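Local coordinates for nitrogenase molybdenum-iron protein beta chain (Clostridium pasteurianum, PDB 4WES) that forms, with the alpha chain, the molybdenum-iron component of nitrogenase that reduces dinitrogen to ammonium, and shares an [8Fe-7S] cluster with that chain, at residues M29-G34 and M200-S205; L133-N138 and V158-E163. One frame throughout, in Å; residues are numbered along the deposited sequence.

Interaction 1 of 2, residues M29-G34 and M200-S205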
loop_
_atom_site.group_PDB
_atom_site.type_symbol
_atom_site.label_atom_id
_atom_site.label_comp_id
_atom_site.label_asym_id
_atom_site.label_seq_id
_atom_site.Cartn_x
_atom_site.Cartn_y
_atom_site.Cartn_z
ATOM N N MET B 29 20.340 22.944 0.293
ATOM C CA MET B 29 21.195 21.781 0.159
ATOM C C MET B 29 20.635 20.834 -0.915
ATOM O O MET B 29 21.393 20.331 -1.759
ATOM C CB MET B 29 21.314 21.104 1.530
ATOM C CG MET B 29 22.257 19.934 1.563
ATOM S SD MET B 29 22.424 19.158 3.180
ATOM C CE MET B 29 23.295 20.446 4.084
ATOM N N TYR B 30 19.332 20.584 -0.880
ATOM C CA TYR B 30 18.683 19.758 -1.858
ATOM C C TYR B 30 18.840 20.327 -3.272
ATOM O O TYR B 30 19.199 19.611 -4.205
ATOM C CB TYR B 30 17.204 19.602 -1.470
ATOM C CG TYR B 30 16.409 18.738 -2.415
ATOM C CD1 TYR B 30 16.558 17.367 -2.409
ATOM C CD2 TYR B 30 15.515 19.280 -3.342
ATOM C CE1 TYR B 30 15.867 16.568 -3.294
ATOM C CE2 TYR B 30 14.799 18.497 -4.202
ATOM C CZ TYR B 30 14.968 17.127 -4.191
ATOM O OH TYR B 30 14.325 16.292 -5.072
ATOM N N ALA B 31 18.555 21.606 -3.423
ATOM C CA ALA B 31 18.763 22.252 -4.728
ATOM C C ALA B 31 20.186 22.090 -5.224
ATOM O O ALA B 31 20.410 21.829 -6.431
ATOM C CB ALA B 31 18.365 23.729 -4.640
ATOM N N ALA B 32 21.165 22.305 -4.353
ATOM C CA ALA B 32 22.545 22.190 -4.728
ATOM C C ALA B 32 22.933 20.774 -5.178
ATOM O O ALA B 32 23.736 20.595 -6.094
ATOM C CB ALA B 32 23.443 22.640 -3.600
ATOM N N LEU B 33 22.355 19.775 -4.519
ATOM C CA LEU B 33 22.573 18.393 -4.945
ATOM C C LEU B 33 21.971 18.119 -6.331
ATOM O O LEU B 33 22.244 17.086 -6.939
ATOM C CB LEU B 33 22.053 17.412 -3.902
ATOM C CG LEU B 33 22.898 17.363 -2.636
ATOM C CD1 LEU B 33 22.203 16.542 -1.553
ATOM C CD2 LEU B 33 24.285 16.779 -2.872
ATOM N N GLY B 34 21.150 19.035 -6.831
ATOM C CA GLY B 34 20.631 18.972 -8.198
ATOM C C GLY B 34 21.536 19.606 -9.234
ATOM O O GLY B 34 21.090 19.807 -10.379
ATOM N N MET B 200 16.393 21.276 -17.367
ATOM C CA MET B 200 15.787 21.240 -16.042
ATOM C C MET B 200 16.817 21.633 -15.005
ATOM O O MET B 200 17.929 21.114 -15.041
ATOM C CB MET B 200 15.253 19.849 -15.722
ATOM C CG MET B 200 14.635 19.768 -14.324
ATOM S SD MET B 200 13.921 18.189 -13.915
ATOM C CE MET B 200 12.414 18.333 -14.828
ATOM N N PHE B 201 16.454 22.526 -14.088
ATOM C CA PHE B 201 17.328 22.778 -12.971
ATOM C C PHE B 201 16.532 23.271 -11.764
ATOM O O PHE B 201 15.542 24.002 -11.929
ATOM C CB PHE B 201 18.415 23.797 -13.335
ATOM C CG PHE B 201 17.964 25.207 -13.421
ATOM C CD1 PHE B 201 17.319 25.674 -14.575
ATOM C CD2 PHE B 201 18.310 26.124 -12.451
ATOM C CE1 PHE B 201 16.926 26.990 -14.692
ATOM C CE2 PHE B 201 17.937 27.463 -12.572
ATOM C CZ PHE B 201 17.254 27.884 -13.699
ATOM N N PRO B 202 16.988 22.942 -10.545
ATOM C CA PRO B 202 17.860 21.816 -10.205
ATOM C C PRO B 202 17.256 20.472 -10.664
ATOM O O PRO B 202 16.063 20.403 -10.995
ATOM C CB PRO B 202 17.954 21.862 -8.669
ATOM C CG PRO B 202 17.389 23.208 -8.293
ATOM C CD PRO B 202 16.375 23.515 -9.343
ATOM N N ASP B 203 18.087 19.431 -10.672
ATOM C CA ASP B 203 17.625 18.087 -11.042
ATOM C C ASP B 203 18.367 17.083 -10.185
ATOM O O ASP B 203 19.531 16.827 -10.415
ATOM C CB ASP B 203 17.876 17.854 -12.540
ATOM C CG ASP B 203 17.493 16.468 -12.974
ATOM O OD1 ASP B 203 16.842 15.734 -12.212
ATOM O OD2 ASP B 203 17.851 16.106 -14.131
ATOM N N THR B 204 17.676 16.531 -9.178
ATOM C CA THR B 204 18.300 15.584 -8.261
ATOM C C THR B 204 18.117 14.128 -8.714
ATOM O O THR B 204 18.531 13.207 -7.998
ATOM C CB THR B 204 17.726 15.733 -6.850
ATOM O OG1 THR B 204 16.328 15.477 -6.985
ATOM C CG2 THR B 204 17.979 17.135 -6.301
ATOM N N SER B 205 17.498 13.904 -9.882
ATOM C CA SER B 205 17.417 12.548 -10.395
ATOM C C SER B 205 18.817 12.031 -10.700
ATOM O O SER B 205 19.676 12.745 -11.211
ATOM C CB SER B 205 16.497 12.459 -11.608
ATOM O OG SER B 205 16.974 13.142 -12.719
#
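T204 meets Y30 twice, once through each branch of its side chain, where helix 24-33 faces the loop that follows strand 198-200, outermost within this chain in a second parallel sheet. With chi1 at 60°, OG1 sits between the T204 backbone N and carbonyl carbon and points to the phenol hydroxyl, leaving the methyl for the ring. OG1 donates a hydrogen bond to Y30 OH at 2.9 Å, while CG2 lies over one ring face, 3.9 Å from the centroid and 19° off the normal, a CH-pi contact. The two side chains cross at about a right angle. The main polar partner of Y30 OH is V179 O.

A backbone bond joins the helix end to the loop: D203 N donates to G34 O at 3.0 Å, nearly straight at 166° and on a carbonyl lone pair. G34 CA also lies 3.3 Å from D203 O in a CA-H...O contact.

P202, after a cis peptide bond, packs CG 3.8 Å from A31 CB; its CB makes a close carbon-oxygen contact with A31 O.

D203 OD1 accepts from S205 N in an Asx turn and from S205 OG, and OD2 forms a salt bridge with K188. These buried polar groups thus find partners both within the contact and beyond it.

Interaction 2 of 2, residues L133-N138 and V158-E163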
loop_
_atom_site.group_PDB
_atom_site.type_symbol
_atom_site.label_atom_id
_atom_site.label_comp_id
_atom_site.label_asym_id
_atom_site.label_seq_id
_atom_site.Cartn_x
_atom_site.Cartn_y
_atom_site.Cartn_z
ATOM N N LEU B 133 34.303 26.608 -9.442
ATOM C CA LEU B 133 33.404 27.695 -9.112
ATOM C C LEU B 133 32.961 27.643 -7.659
ATOM O O LEU B 133 32.783 26.558 -7.083
ATOM C CB LEU B 133 32.152 27.641 -9.990
ATOM C CG LEU B 133 32.373 27.829 -11.479
ATOM C CD1 LEU B 133 31.150 27.489 -12.288
ATOM C CD2 LEU B 133 32.814 29.257 -11.755
ATOM N N VAL B 134 32.735 28.820 -7.078
ATOM C CA VAL B 134 32.054 28.964 -5.767
ATOM C C VAL B 134 30.908 29.936 -5.944
ATOM O O VAL B 134 31.103 31.063 -6.393
ATOM C CB VAL B 134 33.013 29.498 -4.676
ATOM C CG1 VAL B 134 32.259 29.636 -3.349
ATOM C CG2 VAL B 134 34.234 28.598 -4.513
ATOM N N ILE B 135 29.702 29.463 -5.638
ATOM C CA ILE B 135 28.519 30.283 -5.694
ATOM C C ILE B 135 27.857 30.318 -4.317
ATOM O O ILE B 135 28.207 29.532 -3.438
ATOM C CB ILE B 135 27.526 29.775 -6.767
ATOM C CG1 ILE B 135 26.831 28.474 -6.399
ATOM C CG2 ILE B 135 28.237 29.644 -8.114
ATOM C CD1 ILE B 135 25.661 28.160 -7.282
ATOM N N HIS B 136 26.910 31.224 -4.125
ATOM C CA HIS B 136 26.223 31.284 -2.828
ATOM C C HIS B 136 24.800 31.786 -2.959
ATOM O O HIS B 136 24.431 32.450 -3.940
ATOM C CB HIS B 136 26.957 32.181 -1.810
ATOM C CG HIS B 136 26.534 33.613 -1.838
ATOM N ND1 HIS B 136 26.947 34.523 -2.797
ATOM C CD2 HIS B 136 25.713 34.282 -1.009
ATOM C CE1 HIS B 136 26.390 35.694 -2.549
ATOM N NE2 HIS B 136 25.631 35.573 -1.473
ATOM N N THR B 137 24.013 31.471 -1.927
ATOM C CA THR B 137 22.784 32.163 -1.619
ATOM C C THR B 137 22.751 32.465 -0.120
ATOM O O THR B 137 23.628 32.037 0.609
ATOM C CB THR B 137 21.534 31.389 -2.062
ATOM O OG1 THR B 137 20.384 32.210 -1.891
ATOM C CG2 THR B 137 21.375 30.119 -1.306
ATOM N N ASN B 138 21.765 33.259 0.290
ATOM C CA ASN B 138 21.537 33.592 1.701
ATOM C C ASN B 138 20.224 32.977 2.135
ATOM O O ASN B 138 19.179 33.207 1.499
ATOM C CB ASN B 138 21.494 35.119 1.897
ATOM C CG ASN B 138 22.814 35.768 1.566
ATOM O OD1 ASN B 138 23.074 36.153 0.402
ATOM N ND2 ASN B 138 23.685 35.866 2.558
ATOM N N VAL B 158 21.093 31.145 -10.730
ATOM C CA VAL B 158 20.876 32.127 -11.805
ATOM C C VAL B 158 21.847 33.297 -11.683
ATOM O O VAL B 158 22.487 33.713 -12.661
ATOM C CB VAL B 158 19.430 32.651 -11.812
ATOM C CG1 VAL B 158 19.268 33.756 -12.848
ATOM C CG2 VAL B 158 18.418 31.549 -12.105
ATOM N N ASN B 159 21.957 33.843 -10.479
ATOM C CA ASN B 159 22.800 35.014 -10.241
ATOM C C ASN B 159 24.231 34.778 -10.699
ATOM O O ASN B 159 24.827 35.639 -11.347
ATOM C CB ASN B 159 22.890 35.352 -8.764
ATOM C CG ASN B 159 21.665 36.066 -8.206
ATOM O OD1 ASN B 159 20.853 36.643 -8.923
ATOM N ND2 ASN B 159 21.540 36.018 -6.878
ATOM N N TYR B 160 24.797 33.616 -10.391
ATOM C CA TYR B 160 26.189 33.336 -10.724
ATOM C C TYR B 160 26.420 32.746 -12.084
ATOM O O TYR B 160 27.461 33.028 -12.669
ATOM C CB TYR B 160 26.779 32.363 -9.694
ATOM C CG TYR B 160 27.239 33.006 -8.395
ATOM C CD1 TYR B 160 26.353 33.259 -7.352
ATOM C CD2 TYR B 160 28.563 33.375 -8.208
ATOM C CE1 TYR B 160 26.781 33.834 -6.169
ATOM C CE2 TYR B 160 29.011 33.936 -7.032
ATOM C CZ TYR B 160 28.111 34.167 -5.999
ATOM O OH TYR B 160 28.586 34.705 -4.832
ATOM N N LEU B 161 25.486 31.922 -12.583
ATOM C CA LEU B 161 25.780 31.113 -13.760
ATOM C C LEU B 161 25.071 31.509 -15.062
ATOM O O LEU B 161 25.671 31.458 -16.131
ATOM C CB LEU B 161 25.522 29.642 -13.449
ATOM C CG LEU B 161 26.317 29.093 -12.288
ATOM C CD1 LEU B 161 25.982 27.630 -12.098
ATOM C CD2 LEU B 161 27.824 29.298 -12.415
ATOM N N SER B 162 23.782 31.837 -14.991
ATOM C CA SER B 162 23.020 31.984 -16.231
ATOM C C SER B 162 23.577 33.120 -17.082
ATOM O O SER B 162 23.796 34.216 -16.573
ATOM C CB SER B 162 21.570 32.297 -15.932
ATOM O OG SER B 162 20.974 31.273 -15.127
ATOM N N GLU B 163 23.743 32.865 -18.371
ATOM C CA GLU B 163 24.251 33.926 -19.269
ATOM C C GLU B 163 23.627 33.834 -20.642
ATOM O O GLU B 163 23.533 32.728 -21.222
ATOM C CB GLU B 163 25.771 33.907 -19.373
ATOM C CG GLU B 163 26.293 34.905 -20.406
ATOM C CD GLU B 163 27.802 35.088 -20.407
ATOM O OE1 GLU B 163 28.509 34.275 -19.775
ATOM O OE2 GLU B 163 28.277 36.049 -21.056
HETATM O O HOH W 1 23.285 34.877 -4.798
#
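A strand and the helix that follows it in an alpha/beta domain with a parallel sheet meet here: edge strand 133-136 packs against the C-terminal part of helix 146-161, with Y160 laid across the strand. One face of its ring covers the backbone of I135, whose CA stands 3.7 Å from the ring centroid and only 3° off the normal, a CH-pi contact over the centre of the ring. The side chain of I135 continues this packing toward the root of the tyrosine, its CG2 methyl lying 3.5 Å from Y160 CB.

At the far end of the ring the chemistry turns polar. Y160 OH and H136 ND1 are 2.6 Å apart in a short hydrogen bond whose donor could be either group. The hydroxyl reaches the imidazole at its edge and in its plane, while the two rings stand rim to rim with their planes at 82°. The bond therefore ties down the tip of a side chain already seated on the strand. The second ring nitrogen, NE2, gives N138 OD1 a weak hydrogen bond. A water makes a second polar link between strand and helix, donating to H136 O and accepting from N159 ND2 at 2.9 Å.

Toward the start of the strand the contact is purely apolar, with L133 CD1 3.8 Å from L161 CD2. Strand 99-104 pairs with 133-136 along its inner edge, helix 115-125 touches V134, H136 and Y160, and helix 243-257 packs against V158 and N159.

In the fold
Interaction 1 lies deep in the chain, its centre about 10 Å from the chain centre, and all its touching residues are buried; the centre of interaction 2 sits about 20 Å out, and that contact is partly exposed, with a water among its bonds. The first joins a helix end to a loop distant in sequence, the second a strand to the helix that soon follows it. Both seat a tyrosine, one on the two branches of a single threonine, the other on a strand's backbone CA and the next residue's imidazole. Helix 146-161 connects the two: F150 and M153 touch A31, V154 touches P202, and F201 packs on V158 in one conformer of that valine.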